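TCP pilus virulence regulatory protein (Vibrio cholerae, PDB 4MLO) probably activates transcription of virulence genes as an AraC-family DNA-binding regulator, and binds the fatty acid palmitoleic acid in an internal pocket. Local coordinates at residues I59-K62 against I66-F69; N24-D29 against R221-I226; K154-K157 against S161-I164; L115-E120 against S149-K154; A40-K45 against V49-N54. All coordinates share one frame; numbering follows the deposited sequence.

Contact 1. Residues I59-K62 against I66-F69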
# COMPACT_ATOMS: atom_id res chain seq x y z
N ILE A 59 -3.03 10.67 -0.49
CA ILE A 59 -2.70 9.71 -1.53
C ILE A 59 -3.21 8.35 -1.08
O ILE A 59 -2.92 7.91 0.04
CB ILE A 59 -1.20 9.66 -1.82
CG1 ILE A 59 -0.65 11.08 -2.08
CG2 ILE A 59 -0.93 8.74 -2.99
CD1 ILE A 59 -1.22 11.74 -3.30
N LEU A 60 -3.98 7.70 -1.94
CA LEU A 60 -4.51 6.38 -1.65
C LEU A 60 -3.81 5.38 -2.56
O LEU A 60 -3.79 5.56 -3.78
CB LEU A 60 -6.01 6.35 -1.89
CG LEU A 60 -6.86 7.25 -1.00
CD1 LEU A 60 -6.97 8.68 -1.58
CD2 LEU A 60 -8.22 6.65 -0.77
N LEU A 61 -3.37 4.27 -1.98
CA LEU A 61 -2.70 3.21 -2.75
C LEU A 61 -3.53 1.94 -2.67
O LEU A 61 -3.90 1.49 -1.58
CB LEU A 61 -1.28 2.94 -2.23
CG LEU A 61 -0.32 4.15 -2.19
CD1 LEU A 61 1.03 3.71 -1.65
CD2 LEU A 61 -0.16 4.76 -3.57
N LYS A 62 -3.84 1.37 -3.84
CA LYS A 62 -4.74 0.22 -3.90
C LYS A 62 -4.02 -1.07 -3.51
O LYS A 62 -2.88 -1.32 -3.90
CB LYS A 62 -5.31 0.09 -5.31
CG LYS A 62 -6.42 -0.91 -5.38
CD LYS A 62 -6.77 -1.24 -6.81
CE LYS A 62 -7.18 -0.04 -7.56
NZ LYS A 62 -7.70 -0.46 -8.90
N ILE A 66 1.34 -2.69 -7.68
CA ILE A 66 2.80 -2.68 -7.70
C ILE A 66 3.21 -1.26 -8.06
O ILE A 66 3.04 -0.83 -9.21
CB ILE A 66 3.38 -3.69 -8.70
CG1 ILE A 66 2.98 -5.11 -8.34
CG2 ILE A 66 4.92 -3.55 -8.78
CD1 ILE A 66 3.44 -5.58 -7.00
N GLN A 67 3.74 -0.54 -7.07
CA GLN A 67 3.96 0.90 -7.19
C GLN A 67 5.38 1.24 -7.64
O GLN A 67 6.35 0.57 -7.26
CB GLN A 67 3.67 1.57 -5.86
CG GLN A 67 2.22 1.44 -5.39
CD GLN A 67 1.26 2.29 -6.19
OE1 GLN A 67 1.66 3.26 -6.82
NE2 GLN A 67 -0.04 1.97 -6.13
N ARG A 68 5.48 2.28 -8.46
CA ARG A 68 6.75 2.90 -8.85
C ARG A 68 6.58 4.41 -8.76
O ARG A 68 6.01 5.02 -9.68
CB ARG A 68 7.15 2.51 -10.27
CG ARG A 68 7.33 1.03 -10.45
CD ARG A 68 7.51 0.63 -11.91
NE ARG A 68 7.42 -0.80 -12.04
CZ ARG A 68 6.31 -1.49 -12.32
NH1 ARG A 68 5.16 -0.89 -12.57
NH2 ARG A 68 6.38 -2.80 -12.37
N PHE A 69 7.10 5.02 -7.70
CA PHE A 69 6.90 6.45 -7.52
C PHE A 69 7.99 6.99 -6.61
O PHE A 69 8.66 6.23 -5.91
CB PHE A 69 5.51 6.81 -6.98
CG PHE A 69 5.27 6.43 -5.53
CD1 PHE A 69 4.75 5.18 -5.22
CD2 PHE A 69 5.47 7.33 -4.50
CE1 PHE A 69 4.48 4.84 -3.92
CE2 PHE A 69 5.21 7.00 -3.18
CZ PHE A 69 4.69 5.74 -2.89

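Contact 2. Residues N24-D29 against R221-I226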
# COMPACT_ATOMS: atom_id res chain seq x y z
N ASN A 24 8.72 -1.24 -7.71
CA ASN A 24 8.09 -2.54 -7.55
C ASN A 24 7.75 -2.79 -6.08
O ASN A 24 7.89 -3.90 -5.57
CB ASN A 24 8.97 -3.64 -8.13
CG ASN A 24 8.94 -3.64 -9.68
OD1 ASN A 24 8.08 -2.98 -10.29
ND2 ASN A 24 9.89 -4.34 -10.28
N LEU A 25 7.15 -1.77 -5.47
CA LEU A 25 6.61 -1.87 -4.11
C LEU A 25 5.21 -2.48 -4.17
O LEU A 25 4.28 -1.85 -4.68
CB LEU A 25 6.56 -0.49 -3.45
CG LEU A 25 6.05 -0.44 -2.01
CD1 LEU A 25 7.08 -1.11 -1.10
CD2 LEU A 25 5.68 1.00 -1.56
N TYR A 26 5.08 -3.69 -3.61
CA TYR A 26 3.81 -4.40 -3.50
C TYR A 26 3.01 -3.87 -2.32
O TYR A 26 3.51 -3.79 -1.18
CB TYR A 26 4.03 -5.92 -3.35
CG TYR A 26 2.77 -6.68 -3.01
CD1 TYR A 26 1.82 -6.96 -3.97
CD2 TYR A 26 2.54 -7.09 -1.72
CE1 TYR A 26 0.64 -7.64 -3.62
CE2 TYR A 26 1.41 -7.72 -1.38
CZ TYR A 26 0.46 -7.98 -2.31
OH TYR A 26 -0.67 -8.64 -1.84
N ILE A 27 1.77 -3.50 -2.57
CA ILE A 27 0.91 -2.89 -1.56
C ILE A 27 0.10 -4.03 -0.97
O ILE A 27 -0.85 -4.51 -1.58
CB ILE A 27 0.04 -1.79 -2.16
CG1 ILE A 27 0.90 -0.71 -2.82
CG2 ILE A 27 -0.81 -1.19 -1.08
CD1 ILE A 27 1.94 -0.06 -1.89
N ASN A 28 0.47 -4.47 0.25
CA ASN A 28 -0.10 -5.66 0.87
C ASN A 28 -1.51 -5.43 1.38
O ASN A 28 -2.30 -6.37 1.47
CB ASN A 28 0.79 -6.11 2.03
CG ASN A 28 0.35 -7.43 2.59
OD1 ASN A 28 0.47 -8.43 1.92
ND2 ASN A 28 -0.19 -7.44 3.81
N ASP A 29 -1.81 -4.19 1.75
CA ASP A 29 -3.10 -3.77 2.28
C ASP A 29 -3.36 -2.34 1.82
O ASP A 29 -2.42 -1.62 1.49
CB ASP A 29 -3.14 -3.83 3.81
CG ASP A 29 -3.36 -5.25 4.31
OD1 ASP A 29 -4.42 -5.83 3.98
OD2 ASP A 29 -2.47 -5.77 4.99
N ARG A 221 7.44 -10.67 -0.87
CA ARG A 221 8.35 -10.99 0.24
C ARG A 221 8.94 -9.74 0.88
O ARG A 221 9.11 -9.71 2.10
CB ARG A 221 9.46 -11.92 -0.24
CG ARG A 221 8.96 -13.34 -0.57
CD ARG A 221 10.11 -14.27 -1.00
NE ARG A 221 9.61 -15.66 -1.05
CZ ARG A 221 10.08 -16.62 -1.82
NH1 ARG A 221 11.08 -16.43 -2.65
NH2 ARG A 221 9.48 -17.83 -1.75
N ILE A 222 9.21 -8.69 0.11
CA ILE A 222 9.70 -7.45 0.75
C ILE A 222 8.63 -6.85 1.64
O ILE A 222 8.90 -6.35 2.74
CB ILE A 222 10.18 -6.44 -0.31
CG1 ILE A 222 11.50 -6.89 -0.99
CG2 ILE A 222 10.37 -5.00 0.27
CD1 ILE A 222 12.69 -7.09 -0.05
N SER A 223 7.40 -6.83 1.17
CA SER A 223 6.37 -6.24 1.99
C SER A 223 6.12 -7.08 3.24
O SER A 223 5.82 -6.53 4.30
CB SER A 223 5.13 -6.01 1.14
OG SER A 223 5.43 -4.99 0.18
N TYR A 224 6.32 -8.41 3.16
CA TYR A 224 6.29 -9.24 4.36
C TYR A 224 7.40 -8.84 5.33
O TYR A 224 7.16 -8.71 6.54
CB TYR A 224 6.37 -10.71 3.92
CG TYR A 224 6.15 -11.75 4.98
CD1 TYR A 224 7.17 -12.19 5.76
CD2 TYR A 224 4.91 -12.37 5.11
CE1 TYR A 224 6.98 -13.18 6.73
CE2 TYR A 224 4.71 -13.36 6.08
CZ TYR A 224 5.77 -13.73 6.90
OH TYR A 224 5.63 -14.72 7.88
N SER A 225 8.61 -8.61 4.83
CA SER A 225 9.71 -8.21 5.71
C SER A 225 9.42 -6.87 6.39
O SER A 225 9.82 -6.65 7.54
CB SER A 225 11.03 -8.15 4.93
OG SER A 225 11.20 -7.00 4.10
N ILE A 226 8.81 -5.95 5.66
CA ILE A 226 8.44 -4.65 6.21
C ILE A 226 7.45 -4.85 7.34
O ILE A 226 7.60 -4.31 8.43
CB ILE A 226 7.92 -3.73 5.10
CG1 ILE A 226 9.09 -3.26 4.25
CG2 ILE A 226 7.23 -2.52 5.66
CD1 ILE A 226 8.68 -2.67 2.94
O HOH W 1 7.31 -4.67 -1.96

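Contact 3. Residues K154-K157 against S161-I164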
# COMPACT_ATOMS: atom_id res chain seq x y z
N LYS A 154 -16.40 8.85 -2.60
CA LYS A 154 -16.21 10.08 -3.36
C LYS A 154 -14.90 10.07 -4.14
O LYS A 154 -14.84 10.63 -5.24
CB LYS A 154 -16.32 11.31 -2.46
CG LYS A 154 -15.37 11.41 -1.29
CD LYS A 154 -15.84 12.53 -0.36
CE LYS A 154 -14.88 12.75 0.79
NZ LYS A 154 -15.38 13.78 1.76
N VAL A 155 -13.86 9.39 -3.63
CA VAL A 155 -12.64 9.19 -4.43
C VAL A 155 -12.94 8.36 -5.67
O VAL A 155 -12.47 8.66 -6.77
CB VAL A 155 -11.53 8.54 -3.59
CG1 VAL A 155 -10.30 8.25 -4.43
CG2 VAL A 155 -11.19 9.44 -2.43
N GLU A 156 -13.71 7.27 -5.52
CA GLU A 156 -14.04 6.46 -6.69
C GLU A 156 -14.83 7.26 -7.71
O GLU A 156 -14.60 7.14 -8.92
CB GLU A 156 -14.81 5.21 -6.26
CG GLU A 156 -13.95 4.19 -5.46
CD GLU A 156 -14.68 2.90 -5.19
OE1 GLU A 156 -15.94 2.91 -5.23
OE2 GLU A 156 -13.99 1.87 -4.95
N LYS A 157 -15.78 8.08 -7.25
CA LYS A 157 -16.59 8.87 -8.17
C LYS A 157 -15.74 9.90 -8.89
O LYS A 157 -15.91 10.11 -10.10
CB LYS A 157 -17.74 9.54 -7.42
CG LYS A 157 -18.68 10.41 -8.30
CD LYS A 157 -19.79 10.98 -7.44
CE LYS A 157 -20.58 12.09 -8.16
NZ LYS A 157 -21.14 11.64 -9.44
N SER A 161 -13.45 5.24 -10.94
CA SER A 161 -12.52 4.12 -10.81
C SER A 161 -12.74 3.37 -9.50
O SER A 161 -12.98 3.98 -8.45
CB SER A 161 -11.06 4.59 -10.82
OG SER A 161 -10.70 5.10 -12.10
N ILE A 162 -12.57 2.06 -9.55
CA ILE A 162 -12.68 1.21 -8.37
C ILE A 162 -11.44 1.39 -7.51
O ILE A 162 -10.31 1.31 -8.01
CB ILE A 162 -12.85 -0.26 -8.78
CG1 ILE A 162 -14.19 -0.50 -9.48
CG2 ILE A 162 -12.72 -1.19 -7.56
CD1 ILE A 162 -15.41 -0.27 -8.62
N PHE A 163 -11.65 1.64 -6.22
CA PHE A 163 -10.57 1.58 -5.23
C PHE A 163 -10.67 0.28 -4.44
O PHE A 163 -9.72 -0.50 -4.42
CB PHE A 163 -10.61 2.79 -4.30
CG PHE A 163 -9.46 2.83 -3.31
CD1 PHE A 163 -9.70 2.77 -1.95
CD2 PHE A 163 -8.14 2.88 -3.77
CE1 PHE A 163 -8.66 2.78 -1.05
CE2 PHE A 163 -7.08 2.88 -2.85
CZ PHE A 163 -7.36 2.85 -1.50
N ILE A 164 -11.83 -0.01 -3.84
CA ILE A 164 -12.01 -1.26 -3.10
C ILE A 164 -12.35 -2.36 -4.11
O ILE A 164 -13.48 -2.49 -4.58
CB ILE A 164 -13.07 -1.15 -2.01
CG1 ILE A 164 -12.76 0.02 -1.06
CG2 ILE A 164 -13.18 -2.49 -1.24
CD1 ILE A 164 -11.38 -0.06 -0.41

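Contact 4. Residues L115-E120 against S149-K154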
# COMPACT_ATOMS: atom_id res chain seq x y z
N LEU A 115 -4.35 7.24 -6.12
CA LEU A 115 -5.42 8.23 -6.23
C LEU A 115 -5.15 9.36 -5.24
O LEU A 115 -4.54 9.15 -4.19
CB LEU A 115 -6.79 7.59 -5.99
CG LEU A 115 -7.12 6.32 -6.80
CD1 LEU A 115 -8.48 5.79 -6.39
CD2 LEU A 115 -7.12 6.58 -8.29
N LEU A 116 -5.50 10.57 -5.64
CA LEU A 116 -5.36 11.77 -4.82
C LEU A 116 -6.74 12.29 -4.41
O LEU A 116 -7.67 12.34 -5.22
CB LEU A 116 -4.61 12.86 -5.60
CG LEU A 116 -4.43 14.25 -4.97
CD1 LEU A 116 -3.16 14.30 -4.15
CD2 LEU A 116 -4.42 15.33 -6.04
N TRP A 117 -6.87 12.69 -3.15
CA TRP A 117 -8.03 13.45 -2.70
C TRP A 117 -7.58 14.68 -1.94
O TRP A 117 -6.82 14.57 -0.96
CB TRP A 117 -8.97 12.60 -1.85
CG TRP A 117 -10.20 13.36 -1.48
CD1 TRP A 117 -10.43 14.00 -0.31
CD2 TRP A 117 -11.36 13.58 -2.31
NE1 TRP A 117 -11.66 14.60 -0.33
CE2 TRP A 117 -12.25 14.36 -1.55
CE3 TRP A 117 -11.73 13.19 -3.60
CZ2 TRP A 117 -13.49 14.77 -2.04
CZ3 TRP A 117 -12.97 13.59 -4.09
CH2 TRP A 117 -13.84 14.38 -3.31
N ASN A 118 -8.02 15.85 -2.38
CA ASN A 118 -7.74 17.10 -1.68
C ASN A 118 -8.80 17.32 -0.60
O ASN A 118 -9.98 17.54 -0.92
CB ASN A 118 -7.69 18.26 -2.67
CG ASN A 118 -6.46 18.20 -3.56
OD1 ASN A 118 -5.33 18.16 -3.07
ND2 ASN A 118 -6.67 18.21 -4.87
N CYS A 119 -8.39 17.26 0.66
CA CYS A 119 -9.32 17.20 1.78
C CYS A 119 -9.87 18.56 2.18
O CYS A 119 -9.19 19.58 2.09
CB CYS A 119 -8.65 16.63 3.02
SG CYS A 119 -8.54 14.88 3.03
N GLU A 120 -11.10 18.53 2.70
CA GLU A 120 -11.67 19.63 3.48
C GLU A 120 -11.26 19.50 4.94
O GLU A 120 -10.80 18.44 5.40
CB GLU A 120 -13.19 19.66 3.35
CG GLU A 120 -13.70 20.00 1.96
N SER A 149 -16.28 4.47 4.19
CA SER A 149 -17.04 4.13 3.00
C SER A 149 -17.38 5.39 2.20
O SER A 149 -17.27 5.39 0.97
CB SER A 149 -18.30 3.34 3.36
OG SER A 149 -19.12 4.04 4.27
N GLY A 150 -17.78 6.47 2.87
CA GLY A 150 -18.08 7.70 2.14
C GLY A 150 -16.85 8.31 1.50
O GLY A 150 -16.91 8.85 0.39
N PHE A 151 -15.71 8.24 2.19
CA PHE A 151 -14.46 8.78 1.66
C PHE A 151 -14.04 8.02 0.39
O PHE A 151 -13.77 8.63 -0.65
CB PHE A 151 -13.36 8.70 2.72
CG PHE A 151 -12.14 9.53 2.41
CD1 PHE A 151 -12.03 10.82 2.89
CD2 PHE A 151 -11.13 9.04 1.62
CE1 PHE A 151 -10.91 11.58 2.58
CE2 PHE A 151 -10.03 9.80 1.32
CZ PHE A 151 -9.93 11.07 1.80
N PHE A 152 -14.00 6.70 0.47
CA PHE A 152 -13.66 5.90 -0.70
C PHE A 152 -14.67 6.11 -1.81
O PHE A 152 -14.30 6.17 -2.99
CB PHE A 152 -13.58 4.42 -0.32
CG PHE A 152 -12.52 4.08 0.70
CD1 PHE A 152 -11.37 4.84 0.81
CD2 PHE A 152 -12.67 2.98 1.53
CE1 PHE A 152 -10.40 4.52 1.74
CE2 PHE A 152 -11.68 2.66 2.47
CZ PHE A 152 -10.55 3.42 2.56
N SER A 153 -15.96 6.20 -1.46
CA SER A 153 -16.97 6.45 -2.48
C SER A 153 -16.70 7.74 -3.28
O SER A 153 -16.85 7.75 -4.51
CB SER A 153 -18.36 6.50 -1.85
OG SER A 153 -18.74 5.19 -1.48
N LYS A 154 -16.40 8.85 -2.60
CA LYS A 154 -16.21 10.08 -3.36
C LYS A 154 -14.90 10.07 -4.14
O LYS A 154 -14.84 10.63 -5.24
CB LYS A 154 -16.32 11.31 -2.46
CG LYS A 154 -15.37 11.41 -1.29
CD LYS A 154 -15.84 12.53 -0.36
CE LYS A 154 -14.88 12.75 0.79
NZ LYS A 154 -15.38 13.78 1.76

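Contact 5. Residues A40-K45 against V49-N54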
# COMPACT_ATOMS: atom_id res chain seq x y z
N ALA A 40 5.39 18.84 -1.01
CA ALA A 40 6.20 17.79 -1.58
C ALA A 40 5.76 17.56 -3.01
O ALA A 40 4.67 17.98 -3.41
CB ALA A 40 6.09 16.48 -0.77
N LYS A 41 6.62 16.90 -3.77
CA LYS A 41 6.36 16.56 -5.17
C LYS A 41 6.32 15.04 -5.27
O LYS A 41 7.31 14.38 -4.93
CB LYS A 41 7.45 17.14 -6.06
CG LYS A 41 7.25 16.87 -7.54
CD LYS A 41 8.52 17.17 -8.31
CE LYS A 41 8.31 17.15 -9.82
NZ LYS A 41 9.58 17.35 -10.57
N LEU A 42 5.18 14.52 -5.72
CA LEU A 42 4.99 13.10 -5.95
C LEU A 42 5.05 12.84 -7.45
O LEU A 42 4.29 13.44 -8.21
CB LEU A 42 3.65 12.64 -5.38
CG LEU A 42 3.27 11.15 -5.35
CD1 LEU A 42 2.00 11.03 -4.54
CD2 LEU A 42 3.07 10.53 -6.72
N ILE A 43 5.96 11.97 -7.86
CA ILE A 43 6.08 11.57 -9.26
C ILE A 43 5.68 10.11 -9.36
O ILE A 43 6.35 9.23 -8.81
CB ILE A 43 7.49 11.79 -9.80
CG1 ILE A 43 7.83 13.28 -9.72
CG2 ILE A 43 7.58 11.28 -11.23
CD1 ILE A 43 9.26 13.57 -10.05
N ASP A 44 4.59 9.86 -10.08
CA ASP A 44 4.10 8.51 -10.33
C ASP A 44 4.69 8.02 -11.65
O ASP A 44 4.23 8.42 -12.73
CB ASP A 44 2.58 8.49 -10.34
CG ASP A 44 2.02 7.12 -10.63
OD1 ASP A 44 2.80 6.13 -10.65
OD2 ASP A 44 0.78 7.03 -10.81
N LYS A 45 5.68 7.12 -11.55
CA LYS A 45 6.38 6.64 -12.74
C LYS A 45 5.50 5.74 -13.60
O LYS A 45 5.76 5.60 -14.80
CB LYS A 45 7.64 5.88 -12.34
CG LYS A 45 8.83 6.77 -12.05
CD LYS A 45 8.61 7.61 -10.81
N VAL A 49 2.70 11.05 -14.25
CA VAL A 49 2.12 12.29 -13.76
C VAL A 49 2.83 12.67 -12.48
O VAL A 49 3.29 11.82 -11.71
CB VAL A 49 0.59 12.18 -13.54
CG1 VAL A 49 -0.11 11.83 -14.84
CG2 VAL A 49 0.27 11.16 -12.47
N SER A 50 2.96 13.98 -12.25
CA SER A 50 3.48 14.50 -11.00
C SER A 50 2.42 15.37 -10.34
O SER A 50 1.57 15.96 -11.01
CB SER A 50 4.77 15.30 -11.20
OG SER A 50 4.56 16.35 -12.12
N TYR A 51 2.46 15.40 -9.02
CA TYR A 51 1.57 16.20 -8.20
C TYR A 51 2.42 16.97 -7.21
O TYR A 51 3.31 16.40 -6.59
CB TYR A 51 0.57 15.36 -7.40
CG TYR A 51 -0.12 14.27 -8.17
CD1 TYR A 51 0.50 13.04 -8.38
CD2 TYR A 51 -1.41 14.44 -8.64
CE1 TYR A 51 -0.14 12.02 -9.06
CE2 TYR A 51 -2.06 13.43 -9.33
CZ TYR A 51 -1.42 12.22 -9.54
OH TYR A 51 -2.07 11.22 -10.22
N GLU A 52 2.12 18.25 -7.04
CA GLU A 52 2.53 18.95 -5.84
C GLU A 52 1.44 18.73 -4.80
O GLU A 52 0.27 18.98 -5.07
CB GLU A 52 2.76 20.44 -6.10
CG GLU A 52 4.01 20.72 -6.89
CD GLU A 52 4.53 22.13 -6.66
OE1 GLU A 52 5.65 22.43 -7.14
OE2 GLU A 52 3.84 22.94 -5.99
N ILE A 53 1.83 18.25 -3.63
CA ILE A 53 0.88 17.95 -2.57
C ILE A 53 1.21 18.81 -1.36
O ILE A 53 2.34 19.24 -1.15
CB ILE A 53 0.90 16.45 -2.20
CG1 ILE A 53 2.30 16.00 -1.76
CG2 ILE A 53 0.46 15.62 -3.38
CD1 ILE A 53 2.31 14.60 -1.13
N ASN A 54 0.17 19.07 -0.57
CA ASN A 54 0.29 19.78 0.69
C ASN A 54 -0.32 18.94 1.79
O ASN A 54 -0.68 17.78 1.57
CB ASN A 54 -0.39 21.16 0.59
CG ASN A 54 -1.81 21.07 0.06
OD1 ASN A 54 -2.61 20.25 0.52
ND2 ASN A 54 -2.12 21.90 -0.92

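Contact 1. Residues I59-K62 against I66-F69
Leu61 sets its CD2 methyl over one face of the Gln67 side-chain amide, nearly equidistant from its atoms: CD2 is 3.8 Å from Gln67 NE2, 3.9 Å from Gln67 CD and 4.0 Å from Gln67 OE1. The other branch of the same leucine turns to an aromatic neighbour: Leu61 CD1 lies 4.3 Å from Phe69 CE1, approaching the ring obliquely. One branched side chain thus serves two partners, and a leucine suits the place because its forked end can meet an amide with one methyl and a phenyl ring with the other. In Gln67 the bend at chi2 (-73°) turns a face of the amide to the CD2 methyl; its CB meanwhile sits at the edge of the Phe69 ring, in the ring plane. The backbones stay well apart, the closest CA atoms, those of Leu61 and Gln67, being 8.3 Å from each other. Strands 57-61 and 66-73 belong to different sheets, and the side chains fill the interval between the two sheets of the cupin-like domain, at the end where the chain passes from one to the other. Leu61 and Phe69 both touch the bound palmitoleic acid, so this layer is also part of the pocket wall. The amide is polar in a buried setting, but Gln67 NE2 is hydrogen-bonded to Ser65 OG and to the backbone oxygen of Asp113. With its N-H groups used in this way, the amide can probably offer its flat face to a methyl at little cost, and the contact itself rests on van der Waals packing, fitting for a wall that meets a fatty acid.

Contact 2. Residues N24-D29 against R221-I226
The end of strand 19-26 runs past helix 213-230 with Tyr26 and Ser223 as the nearest pair, their CA atoms 6.3 Å apart. Ser223 and Asn28 are each described in one of two conformers. In this one the Ser223 hydroxyl donates to the backbone carbonyl of Tyr26, OG to O 2.6 Å, meeting the oxygen at a C=O...donor angle of 137° and tilted 17° from the carbonyl plane. The serine OG stands anti to its own carbonyl carbon, chi1 -68°, and from there it also accepts a hydrogen from an ordered water, 2.9 Å away, that accepts in turn from Tyr26 N. The hydroxyl and the water therefore satisfy both the N-H and the C=O of Tyr26, and a small serine suits a place where helix and strand come this close. The rest is loose van der Waals contact: Ser223 CB lies 4.0 Å from Tyr26 CD2, at the edge of the ring and near its plane, while Asn28 CB is 4.4 Å from Ser223 CB. Leu25 CD1 comes within 4.4 Å of Ser223 OG, and the leucine also touches Met259 and the bound palmitoleic acid. The outer groups are held by other partners, Tyr26 OH by Asn64 and Asn28 OD1 by Lys179. Just before, Asn24 and Leu25 both face Gln67 in a G1 beta bulge. The whole is an interface between the cupin-like β-domain and the helical part that holds the AraC-family helix-turn-helix, beside the fatty-acid pocket.

Contact 3. Residues K154-K157 against S161-I164
With CG anti to its carbonyl carbon (chi1 -69°) and the chain extended beyond it (chi2 -173°), Glu156 sends its carboxylate out from helix 141-159 to the chain that follows the helix. There OE2 takes two backbone N-H groups in succession. Phe163 N lies 2.7 Å from Glu156 OE2, on the anti side and 31° out of the carboxylate plane, whereas Ile164 N, at 3.1 Å from the same OE2, meets it nearly along the C-O axis. Two donors on one oxygen hold that part of the loop to the carboxylate, and a glutamate suits the place because it has both the length to reach the loop and an oxygen able to accept twice. The other oxygen, OE1, forms a salt bridge with Arg105, whose positive charge should favour the ionised acid in this buried setting. On the way out the chain passes the backbone of Ser161, Glu156 CG being 3.2 Å from Ser161 O. The backbone makes its own link: Ser161 N donates to Glu156 O over 3.0 Å, in the carbonyl plane and on a lone pair. Phe163 CB packs at 3.6 Å from Glu156 OE2, while its ring turns away to Phe152 and Tyr30. The arrangement is a helix C-terminal turn whose acidic side chain pins the returning loop by its backbone N-H groups, at the end of helix 141-159 in the cupin-like domain.

Contact 4. Residues L115-E120 against S149-K154
This contact packs helix 141-159 against strand 114-118, an outermost strand of the five-stranded sheet of the cupin-like domain, and it turns on the indole of Trp117. Lys154 lies across one face of its six-membered ring in a CH-pi contact, with CG 4.1 Å from the ring centroid and 19° off the normal. The lysine chain is extended and crosses the tryptophan at about a right angle, bringing CD to 3.7 Å from Trp117 CZ2. Lys154 starts in the sterically tighter rotamer, chi1 58°, with CG between the backbone N and the carbonyl carbon, and this sets its methylenes over the indole while NZ goes on to a salt bridge with Asp123. A turn earlier on the helix, Phe151 meets the pyrrole side of the indole, Phe151 CZ lying 3.6 Å from Trp117 CD1. The two rings pass each other obliquely, their planes at 67°. From just past the strand end, Cys119 SG lies at the edges of both rings, in the plane of the Trp117 indole and 4.1 Å from Phe151 CE1, the latter a sulfur-aromatic contact. Val155 adds a further aliphatic neighbour to Trp117. A broad indole suits this place because it can engage both helix residues at once. The contact is held by dispersion between aromatic, sulfur and methylene groups, and the lysine contributes its hydrocarbon here while its charge is paired with an aspartate beyond.

Contact 5. Residues A40-K45 against V49-N54
Strands 40-44 and 49-53 form an antiparallel beta hairpin at one edge of the four-stranded sheet, their axes 4.6 Å apart at closest approach. The hydrogen-bonded pairs are Ala40 with Ile53, Leu42 with Tyr51, and Asp44 with Val49. At the middle one, Leu42 N reaches Tyr51 O and Tyr51 N reaches Leu42 O, both over 2.8 Å; near the turn the return bond from Val49 N to Asp44 O is weak at 3.4 Å. Between these lie the non-hydrogen-bonded pairs Lys41 with Glu52 and Ile43 with Ser50, whose side chains share the other face. Leu42 and Tyr51 lie side by side, Leu42 CD2 in the conformer described 4.0 Å from Tyr51 CD1, on the face that also bears Ala40 and Ile53. There Ile53 CG1, with chi1 58°, comes to 3.9 Å from Ala40 CB, the small alanine accepting the bulkier neighbour. Asp44 OD1 accepts from Asn46 N, as in an Asx turn. Leu71 and Leu116 meet the apolar face; Lys41, Ser50 and Glu52 make the other largely polar, Ile43 excepted. A mostly apolar face, Asp44 at its turn end, and a mostly polar one mark a sheet with one side to the core.

Contact 5 comes first along the chain, then contacts 1, 4 and 3, the last two sharing Lys154 and helix 141-159; contact 2 spans them all, joining strand 19-26 to helix 213-230. Contacts 1, 2 and 5 reach the same four-stranded sheet, through strands 66-73, 19-26 and 40-44, while strands 57-61 and 114-118, neighbours in the five-stranded sheet, tie contact 1 to contact 4. Contact 1 thus lies between the sheets, its centre about 12 Å from those of contacts 2 and 5. Contacts 3 and 4 are closest, about 8 Å between centres. Contacts 1 and 2 border the palmitoleic acid pocket, where the cupin-like and helix-turn-helix parts meet and the ligand touches both.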